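Local coordinates for protein 2-hydroxychromene-2-carboxylate isomerase (Pseudomonas putida, PDB 2IMF) that catalyses the reversible, glutathione-dependent isomerisation of 2-hydroxychromene-2-carboxylate to trans-o-hydroxybenzylidenepyruvate in naphthalene degradation, at residues Leu10-Tyr15 with Ala112-Gly117; Gln19-Leu24 with Phe185-Ala190. One frame throughout, in Å; residues are numbered along the deposited sequence.

Contact 1 of 2, residues Leu10-Tyr15 with Ala112-Gly117; sequences LSPFSY and AVWGEG. With GSH (glutathione), chain E; TOM (4-(2-methoxyphenyl)-2-oxobut-3-enoic acid), chain F.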
ATOM      1  N   LEU A  10       2.177 -17.053   4.181  1.00 12.33           N
ATOM      2  CA  LEU A  10       2.216 -16.866   2.690  1.00 13.30           C
ATOM      3  C   LEU A  10       2.591 -15.476   2.283  1.00 12.91           C
ATOM      4  O   LEU A  10       2.912 -15.244   1.130  1.00 13.42           O
ATOM      5  CB  LEU A  10       0.895 -17.241   1.998  1.00 13.90           C
ATOM      6  CG  LEU A  10      -0.305 -16.355   2.279  1.00 15.55           C
ATOM      7  CD1 LEU A  10      -0.295 -15.073   1.418  1.00 20.44           C
ATOM      8  CD2 LEU A  10      -1.553 -17.105   1.919  1.00 19.00           C
ATOM      9  N   SER A  11       2.571 -14.508   3.223  1.00 12.17           N
ATOM     10  CA  SER A  11       2.660 -13.078   2.869  1.00 12.20           C
ATOM     11  C   SER A  11       4.054 -12.509   2.953  1.00 13.19           C
ATOM     12  O   SER A  11       4.586 -12.427   4.036  1.00 12.18           O
ATOM     13  CB  SER A  11       1.695 -12.339   3.774  1.00 12.89           C
ATOM     14  OG  SER A  11       1.892 -10.906   3.725  1.00 12.43           O
ATOM     15  N   PRO A  12       4.594 -12.085   1.810  1.00 11.00           N
ATOM     16  CA  PRO A  12       5.929 -11.478   1.861  1.00 11.10           C
ATOM     17  C   PRO A  12       5.929 -10.102   2.542  1.00 13.10           C
ATOM     18  O   PRO A  12       6.939  -9.733   3.100  1.00 12.05           O
ATOM     19  CB  PRO A  12       6.326 -11.359   0.371  1.00 11.74           C
ATOM     20  CG  PRO A  12       5.006 -11.261  -0.361  1.00 12.11           C
ATOM     21  CD  PRO A  12       4.014 -12.152   0.432  1.00 12.94           C
ATOM     22  N   PHE A  13       4.828  -9.351   2.484  1.00 11.89           N
ATOM     23  CA  PHE A  13       4.773  -8.113   3.244  1.00 11.89           C
ATOM     24  C   PHE A  13       4.752  -8.415   4.727  1.00 12.42           C
ATOM     25  O   PHE A  13       5.294  -7.621   5.526  1.00 11.86           O
ATOM     26  CB  PHE A  13       3.550  -7.333   2.763  1.00 12.34           C
ATOM     27  CG  PHE A  13       3.756  -6.771   1.360  1.00 11.10           C
ATOM     28  CD1 PHE A  13       4.613  -5.705   1.132  1.00 10.88           C
ATOM     29  CD2 PHE A  13       3.116  -7.356   0.305  1.00 13.54           C
ATOM     30  CE1 PHE A  13       4.807  -5.201  -0.139  1.00 14.02           C
ATOM     31  CE2 PHE A  13       3.284  -6.843  -1.016  1.00 15.75           C
ATOM     32  CZ  PHE A  13       4.146  -5.795  -1.213  1.00 14.99           C
ATOM     33  N   SER A  14       4.223  -9.563   5.126  1.00 11.56           N
ATOM     34  CA  SER A  14       4.285  -9.975   6.524  1.00 11.71           C
ATOM     35  C   SER A  14       5.678 -10.383   6.981  1.00 12.46           C
ATOM     36  O   SER A  14       6.064 -10.146   8.143  1.00 12.81           O
ATOM     37  CB  SER A  14       3.303 -11.093   6.821  1.00 11.22           C
ATOM     38  OG  SER A  14       1.959 -10.647   6.678  1.00 12.74           O
ATOM     39  N   TYR A  15       6.471 -10.972   6.046  1.00 11.35           N
ATOM     40  CA  TYR A  15       7.828 -11.337   6.317  1.00 12.57           C
ATOM     41  C   TYR A  15       8.561 -10.052   6.615  1.00 12.02           C
ATOM     42  O   TYR A  15       9.313  -9.954   7.613  1.00 12.50           O
ATOM     43  CB  TYR A  15       8.414 -11.972   5.068  1.00 12.59           C
ATOM     44  CG  TYR A  15       9.906 -12.025   5.034  1.00 12.52           C
ATOM     45  CD1 TYR A  15      10.624 -12.804   5.950  1.00 13.32           C
ATOM     46  CD2 TYR A  15      10.600 -11.362   4.023  1.00 12.80           C
ATOM     47  CE1 TYR A  15      12.058 -12.899   5.835  1.00 12.40           C
ATOM     48  CE2 TYR A  15      11.998 -11.470   3.895  1.00 14.58           C
ATOM     49  CZ  TYR A  15      12.693 -12.219   4.857  1.00 14.83           C
ATOM     50  OH  TYR A  15      14.077 -12.352   4.820  1.00 15.72           O
ATOM     51  N   ALA A 112      12.892 -19.091   6.815  1.00 14.02           N
ATOM     52  CA  ALA A 112      12.955 -20.257   5.904  1.00 14.73           C
ATOM     53  C   ALA A 112      12.145 -20.019   4.639  1.00 13.62           C
ATOM     54  O   ALA A 112      12.667 -20.195   3.502  1.00 14.66           O
ATOM     55  CB  ALA A 112      12.392 -21.481   6.612  1.00 15.46           C
ATOM     56  N   VAL A 113      10.878 -19.603   4.757  1.00 13.33           N
ATOM     57  CA  VAL A 113       9.985 -19.506   3.601  1.00 13.79           C
ATOM     58  C   VAL A 113      10.320 -18.291   2.735  1.00 13.31           C
ATOM     59  O   VAL A 113      10.516 -18.441   1.540  1.00 13.81           O
ATOM     60  CB  VAL A 113       8.488 -19.435   4.086  1.00 13.29           C
ATOM     61  CG1 VAL A 113       7.534 -19.205   2.884  1.00 13.05           C
ATOM     62  CG2 VAL A 113       8.090 -20.724   4.819  1.00 14.61           C
ATOM     63  N   TRP A 114      10.533 -17.114   3.319  1.00 14.21           N
ATOM     64  CA  TRP A 114      10.699 -15.926   2.524  1.00 13.24           C
ATOM     65  C   TRP A 114      12.135 -15.448   2.517  1.00 13.74           C
ATOM     66  O   TRP A 114      12.492 -14.682   1.623  1.00 15.92           O
ATOM     67  CB  TRP A 114       9.703 -14.827   2.989  1.00 13.65           C
ATOM     68  CG  TRP A 114       8.406 -15.038   2.541  1.00 13.19           C
ATOM     69  CD1 TRP A 114       7.352 -15.555   3.250  1.00 13.87           C
ATOM     70  CD2 TRP A 114       7.944 -14.859   1.203  1.00 13.07           C
ATOM     71  NE1 TRP A 114       6.247 -15.708   2.425  1.00 12.48           N
ATOM     72  CE2 TRP A 114       6.608 -15.273   1.148  1.00 12.60           C
ATOM     73  CE3 TRP A 114       8.554 -14.385   0.024  1.00 12.71           C
ATOM     74  CZ2 TRP A 114       5.835 -15.171  -0.017  1.00 11.51           C
ATOM     75  CZ3 TRP A 114       7.821 -14.265  -1.100  1.00 13.89           C
ATOM     76  CH2 TRP A 114       6.465 -14.676  -1.134  1.00 11.43           C
ATOM     77  N   GLY A 115      12.946 -15.827   3.478  1.00 14.61           N
ATOM     78  CA  GLY A 115      14.377 -15.499   3.429  1.00 16.19           C
ATOM     79  C   GLY A 115      15.121 -16.437   2.514  1.00 16.73           C
ATOM     80  O   GLY A 115      16.035 -16.010   1.775  1.00 18.40           O
ATOM     81  N   GLU A 116      14.796 -17.723   2.572  1.00 16.49           N
ATOM     82  CA  GLU A 116      15.421 -18.773   1.728  1.00 17.01           C
ATOM     83  C   GLU A 116      14.571 -19.304   0.606  1.00 17.48           C
ATOM     84  O   GLU A 116      15.080 -20.032  -0.255  1.00 18.82           O
ATOM     85  CB  GLU A 116      15.850 -19.930   2.628  1.00 19.13           C
ATOM     86  CG  GLU A 116      16.885 -19.567   3.654  1.00 21.48           C
ATOM     87  CD  GLU A 116      17.347 -20.801   4.374  1.00 26.38           C
ATOM     88  OE1 GLU A 116      17.909 -21.689   3.723  1.00 30.63           O
ATOM     89  OE2 GLU A 116      17.110 -20.934   5.574  1.00 28.54           O
ATOM     90  N   GLY A 117      13.299 -18.977   0.565  1.00 15.20           N
ATOM     91  CA  GLY A 117      12.471 -19.500  -0.491  1.00 13.33           C
ATOM     92  C   GLY A 117      12.073 -20.967  -0.343  1.00 15.57           C
ATOM     93  O   GLY A 117      11.750 -21.611  -1.364  1.00 15.65           O
TER
HETATM   94  N1  GSH E 301       1.277  -1.868   0.905  1.00 13.02           N
HETATM   95  CA1 GSH E 301       1.413  -3.074   1.657  1.00 13.96           C
HETATM   96  C1  GSH E 301       2.657  -3.216   2.458  1.00 12.81           C
HETATM   97  O11 GSH E 301       2.725  -4.083   3.333  1.00 13.60           O
HETATM   98  O12 GSH E 301       3.568  -2.528   1.947  1.00 14.93           O
HETATM   99  CB1 GSH E 301       0.659  -4.256   1.059  1.00 13.48           C
HETATM  100  CG1 GSH E 301       0.248  -5.385   2.002  1.00 12.07           C
HETATM  101  CD1 GSH E 301      -0.476  -6.464   1.247  1.00 14.80           C
HETATM  102  OE1 GSH E 301      -0.675  -6.323  -0.060  1.00 16.21           O
HETATM  103  N2  GSH E 301      -0.880  -7.546   1.869  1.00 13.74           N
HETATM  104  CA2 GSH E 301      -1.735  -8.562   1.270  1.00 13.23           C
HETATM  105  C2  GSH E 301      -3.142  -8.468   1.674  1.00 13.70           C
HETATM  106  O2  GSH E 301      -3.422  -8.277   2.981  1.00 14.00           O
HETATM  107  CB2 GSH E 301      -1.182  -9.960   1.693  1.00 13.99           C
HETATM  108  SG2 GSH E 301       0.416 -10.358   0.885  1.00 18.83           S
HETATM  109  N3  GSH E 301      -4.097  -8.527   0.792  1.00 18.37           N
HETATM  110  CA3 GSH E 301      -5.466  -8.208   1.199  1.00 18.82           C
HETATM  111  C3  GSH E 301      -5.926  -6.995   0.424  1.00 21.68           C
HETATM  112  O31 GSH E 301      -7.064  -6.555   0.666  1.00 21.24           O
HETATM  113  O32 GSH E 301      -5.181  -6.496  -0.484  1.00 22.99           O
HETATM  114  O8  TOM F 305      -1.839 -11.524  -3.357  1.00 38.92           O
HETATM  115  C9  TOM F 305      -2.108 -11.909  -2.225  1.00 39.00           C
HETATM  116  C10 TOM F 305      -3.300 -12.638  -1.874  1.00 39.18           C
HETATM  117  O11 TOM F 305      -4.348 -11.950  -1.819  1.00 40.54           O
HETATM  118  O10 TOM F 305      -3.220 -13.844  -1.565  1.00 45.15           O
HETATM  119  C8  TOM F 305      -1.265 -11.586  -1.030  1.00 33.61           C
HETATM  120  C7  TOM F 305      -0.165 -10.870  -1.035  1.00 25.71           C
HETATM  121  C1  TOM F 305       1.030 -11.136  -1.929  1.00 24.42           C
HETATM  122  C6  TOM F 305       1.603 -10.009  -2.484  1.00 21.40           C
HETATM  123  C5  TOM F 305       2.690 -10.147  -3.341  1.00 23.45           C
HETATM  124  C4  TOM F 305       3.219 -11.430  -3.560  1.00 23.76           C
HETATM  125  C3  TOM F 305       2.665 -12.562  -3.000  1.00 20.58           C
HETATM  126  C2  TOM F 305       1.550 -12.387  -2.160  1.00 25.16           C
HETATM  127  O2  TOM F 305       0.943 -13.422  -1.535  1.00 25.60           O
HETATM  128  C11 TOM F 305       1.709 -14.628  -1.592  1.00 29.17           C
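Tyr15 CG lies anti to its backbone N (chi1 162°), which turns the ring toward the end of helix 99-115 and Trp114. Trp114 CG lies beside its own backbone N (chi1 -77°) and starts the indole, which reaches Pro12. Trp114 CB sits over one face of the Tyr15 ring, 3.7 Å from the centroid, as a CH-pi contact. The two ring systems themselves are only obliquely related. Pro12 meets the indole further out. Its CB stands over the six-membered ring of Trp114, 3.5 Å from the centroid and 9° off the normal. Pro12 CD also touches Trp114 CZ2 at 3.6 Å. At the indole edge, Leu10 O comes within 3.1 Å of Trp114 CZ2; this buried oxygen has no hydrogen-bond partner in the model. Trp114 NE1 instead hydrogen-bonds to Phe9 O, and Tyr15 OH to Pro77 O. In this kappa-class glutathione transferase, with its DsbA-like thioredoxin fold, Ser11 is the N-cap of helix 12-28 and the inferred nucleophile. Its OG lies 3.2 Å from SG2 of glutathione and shares a hydrogen bond with Ser14 OG. Pro12 CD is 3.6 Å from C2 of 4-(2-methoxyphenyl)-2-oxobut-3-enoic acid, whose C11 also lies at the Trp114 ring edge.

Contact 2 of 2, residues Gln19-Leu24 with Phe185-Ala190; sequences QRLSKL and FMLESA. With PO4 (phosphate ion), chain D.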
ATOM      1  N   GLN A  19      10.158  -8.821  10.318  1.00 14.43           N
ATOM      2  CA  GLN A  19      11.589  -8.461  10.535  1.00 16.94           C
ATOM      3  C   GLN A  19      11.661  -7.137  11.297  1.00 17.76           C
ATOM      4  O   GLN A  19      12.454  -7.007  12.250  1.00 17.55           O
ATOM      5  CB  GLN A  19      12.268  -8.291   9.144  0.70 16.12           C
ATOM      6  CG  GLN A  19      13.708  -7.617   9.095  0.70 19.23           C
ATOM      7  CD  GLN A  19      14.759  -8.465   9.762  0.70 24.21           C
ATOM      8  OE1 GLN A  19      14.607  -9.673   9.934  0.70 22.75           O
ATOM      9  NE2 GLN A  19      15.856  -7.827  10.124  0.70 23.74           N
ATOM     10  N   ARG A  20      10.853  -6.147  10.892  1.00 16.34           N
ATOM     11  CA  ARG A  20      10.994  -4.819  11.486  1.00 17.86           C
ATOM     12  C   ARG A  20      10.437  -4.879  12.876  1.00 17.80           C
ATOM     13  O   ARG A  20      11.060  -4.329  13.809  1.00 18.32           O
ATOM     14  CB  ARG A  20      10.232  -3.829  10.624  1.00 17.70           C
ATOM     15  CG  ARG A  20      10.040  -2.428  11.216  1.00 19.09           C
ATOM     16  CD  ARG A  20       9.908  -1.547  10.050  1.00 20.14           C
ATOM     17  NE  ARG A  20       9.716  -0.112  10.364  1.00 21.08           N
ATOM     18  CZ  ARG A  20       9.645   0.826   9.423  1.00 22.33           C
ATOM     19  NH1 ARG A  20       9.691   0.532   8.103  1.00 19.53           N
ATOM     20  NH2 ARG A  20       9.400   2.072   9.804  1.00 21.26           N
ATOM     21  N   LEU A  21       9.308  -5.545  13.126  1.00 14.49           N
ATOM     22  CA  LEU A  21       8.780  -5.693  14.476  1.00 16.56           C
ATOM     23  C   LEU A  21       9.730  -6.430  15.389  1.00 17.36           C
ATOM     24  O   LEU A  21       9.831  -6.062  16.569  1.00 18.58           O
ATOM     25  CB  LEU A  21       7.422  -6.376  14.491  1.00 14.46           C
ATOM     26  CG  LEU A  21       6.347  -5.505  13.846  1.00 14.15           C
ATOM     27  CD1 LEU A  21       5.157  -6.445  13.449  1.00 17.58           C
ATOM     28  CD2 LEU A  21       5.867  -4.448  14.903  1.00 15.56           C
ATOM     29  N   SER A  22      10.394  -7.453  14.897  1.00 16.55           N
ATOM     30  CA  SER A  22      11.342  -8.213  15.752  1.00 19.08           C
ATOM     31  C   SER A  22      12.466  -7.332  16.177  1.00 20.88           C
ATOM     32  O   SER A  22      12.872  -7.464  17.347  1.00 21.20           O
ATOM     33  CB  SER A  22      11.846  -9.413  15.016  0.33 19.46           C
ATOM     34  OG  SER A  22      10.807 -10.342  15.079  0.33 17.35           O
ATOM     35  N   LYS A  23      12.950  -6.463  15.282  1.00 23.12           N
ATOM     36  CA  LYS A  23      14.017  -5.512  15.673  1.00 25.44           C
ATOM     37  C   LYS A  23      13.538  -4.548  16.711  1.00 26.11           C
ATOM     38  O   LYS A  23      14.322  -4.164  17.592  1.00 27.61           O
ATOM     39  CB  LYS A  23      14.612  -4.773  14.489  1.00 26.48           C
ATOM     40  CG  LYS A  23      15.431  -5.689  13.609  1.00 29.39           C
ATOM     41  CD  LYS A  23      16.492  -4.946  12.859  1.00 36.47           C
ATOM     42  CE  LYS A  23      17.406  -5.935  12.166  1.00 40.42           C
ATOM     43  NZ  LYS A  23      17.570  -7.226  12.946  1.00 40.48           N
ATOM     44  N   LEU A  24      12.274  -4.138  16.666  1.00 24.96           N
ATOM     45  CA  LEU A  24      11.758  -3.231  17.685  1.00 26.39           C
ATOM     46  C   LEU A  24      11.687  -3.929  18.994  1.00 26.85           C
ATOM     47  O   LEU A  24      11.967  -3.347  20.070  1.00 28.02           O
ATOM     48  CB  LEU A  24      10.358  -2.731  17.295  1.00 24.08           C
ATOM     49  CG  LEU A  24      10.288  -1.770  16.107  1.00 27.79           C
ATOM     50  CD1 LEU A  24       8.858  -1.565  15.596  1.00 24.26           C
ATOM     51  CD2 LEU A  24      10.985  -0.421  16.350  1.00 29.91           C
ATOM     52  N   PHE A 185       5.769   2.743  10.112  1.00 15.37           N
ATOM     53  CA  PHE A 185       6.319   4.040  10.583  1.00 14.95           C
ATOM     54  C   PHE A 185       5.258   4.741  11.399  1.00 16.77           C
ATOM     55  O   PHE A 185       5.584   5.481  12.386  1.00 16.69           O
ATOM     56  CB  PHE A 185       6.826   4.925   9.452  1.00 17.07           C
ATOM     57  CG  PHE A 185       5.740   5.622   8.669  1.00 14.25           C
ATOM     58  CD1 PHE A 185       5.136   5.018   7.560  1.00 15.76           C
ATOM     59  CD2 PHE A 185       5.379   6.912   9.001  1.00 16.13           C
ATOM     60  CE1 PHE A 185       4.132   5.716   6.843  1.00 17.33           C
ATOM     61  CE2 PHE A 185       4.414   7.603   8.324  1.00 18.16           C
ATOM     62  CZ  PHE A 185       3.762   7.013   7.216  1.00 16.96           C
ATOM     63  N   MET A 186       3.975   4.494  11.097  1.00 15.63           N
ATOM     64  CA  MET A 186       2.957   5.175  11.898  1.00 15.00           C
ATOM     65  C   MET A 186       2.786   4.511  13.230  1.00 16.46           C
ATOM     66  O   MET A 186       2.516   5.200  14.270  1.00 16.70           O
ATOM     67  CB  MET A 186       1.611   5.142  11.170  1.00 13.46           C
ATOM     68  CG  MET A 186       1.593   5.961   9.888  1.00 14.41           C
ATOM     69  SD  MET A 186      -0.055   5.780   9.132  1.00 15.37           S
ATOM     70  CE  MET A 186       0.040   6.840   7.714  1.00 17.73           C
ATOM     71  N   LEU A 187       2.900   3.190  13.293  1.00 16.46           N
ATOM     72  CA  LEU A 187       2.857   2.499  14.564  1.00 16.14           C
ATOM     73  C   LEU A 187       4.053   2.980  15.401  1.00 17.02           C
ATOM     74  O   LEU A 187       3.879   3.222  16.615  1.00 15.93           O
ATOM     75  CB  LEU A 187       3.034   1.007  14.294  1.00 16.16           C
ATOM     76  CG  LEU A 187       3.216   0.135  15.566  1.00 15.80           C
ATOM     77  CD1 LEU A 187       2.081   0.139  16.593  1.00 21.74           C
ATOM     78  CD2 LEU A 187       3.488  -1.256  15.236  1.00 22.16           C
ATOM     79  N   GLU A 188       5.209   3.183  14.804  1.00 16.20           N
ATOM     80  CA  GLU A 188       6.385   3.544  15.546  1.00 17.67           C
ATOM     81  C   GLU A 188       6.122   4.946  16.081  1.00 19.31           C
ATOM     82  O   GLU A 188       6.432   5.242  17.259  1.00 20.34           O
ATOM     83  CB  GLU A 188       7.595   3.448  14.678  1.00 17.64           C
ATOM     84  CG  GLU A 188       8.007   1.958  14.507  1.00 19.99           C
ATOM     85  CD  GLU A 188       8.854   1.733  13.275  1.00 24.22           C
ATOM     86  OE1 GLU A 188       9.297   2.694  12.590  1.00 23.57           O
ATOM     87  OE2 GLU A 188       9.119   0.538  12.961  1.00 23.61           O
ATOM     88  N   SER A 189       5.535   5.832  15.310  1.00 17.43           N
ATOM     89  CA  SER A 189       5.279   7.174  15.827  1.00 17.75           C
ATOM     90  C   SER A 189       4.273   7.141  16.987  1.00 18.43           C
ATOM     91  O   SER A 189       4.457   7.903  18.024  1.00 18.08           O
ATOM     92  CB  SER A 189       4.723   8.056  14.711  0.33 17.58           C
ATOM     93  OG  SER A 189       5.740   8.405  13.821  0.33 16.31           O
ATOM     94  N   ALA A 190       3.252   6.342  16.942  1.00 18.09           N
ATOM     95  CA  ALA A 190       2.296   6.229  18.022  1.00 18.75           C
ATOM     96  C   ALA A 190       3.006   5.683  19.264  1.00 19.41           C
ATOM     97  O   ALA A 190       2.673   6.107  20.387  1.00 20.17           O
ATOM     98  CB  ALA A 190       1.140   5.304  17.643  1.00 18.29           C
TER
HETATM   99  P   PO4 D 308       9.592   3.841   6.408  0.75 22.60           P
HETATM  100  O1  PO4 D 308      10.238   4.835   5.424  0.75 28.18           O
HETATM  101  O2  PO4 D 308       9.825   4.340   7.834  0.75 25.33           O
HETATM  102  O3  PO4 D 308       8.173   3.507   6.011  0.75 28.11           O
HETATM  103  O4  PO4 D 308      10.436   2.642   6.147  0.75 27.90           O
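Arg20 and Glu188 form a two-pronged salt bridge between helices 12-28 and 184-198. The extended Arg20 chain presents its guanidinium side-on. NE donates to Glu188 OE2 at 2.7 Å, and NH2 donates to Glu188 OE1 at 2.9 Å. Both bonds are nearly straight. The donors come from the syn side but tilted out of the carboxylate plane, by 22° at OE2 and 32° at OE1, while both oxygens stay in the guanidinium plane. Leu24 CD1 packs beside the same OE2, at 3.4 Å. Further hydrogen bonds run from Arg20 NH1 and NH2 to O4 and O2 of a phosphate ion, probably from the crystallisation liquor, each 3.0 Å. Arg20 NH1 also hydrogen-bonds to Tyr74 OH. The apolar contact is Leu21 CD2 on Leu187 CD2 at 4.0 Å. Both leucines also rest on strand 170-173 of the thioredoxin-like sheet, while the Phe185 ring meets Trp70 of the second subunit. The short helix segments run roughly parallel, 21° apart. Glu188 and Tyr74 would fix the guanidinium's rotation, with two more bonds from the phosphate in this crystal. The carboxylate and phosphate probably balance its charge, and Arg20 would favour the ionised form of Glu188.

In the fold
Helix 12-28 joins the two contacts, whose centres are about 18 Å apart. Contact 1 uses its N-terminal end and packs it on the C-terminal end of helix 99-115. Contact 2 uses a later part of the helix and pairs it with the C-terminal helix 184-198. The segments do not otherwise touch. Contact 1 belongs to the active site: it carries Ser11 and borders both glutathione and the substrate-like ligand. Contact 2 lies further out, yet close to the cofactor site. Arg20 approaches the glutathione-binding Asn181 to about 4 Å between side chains, and the Phe185 side chain is about 9 Å from a bound glutathione.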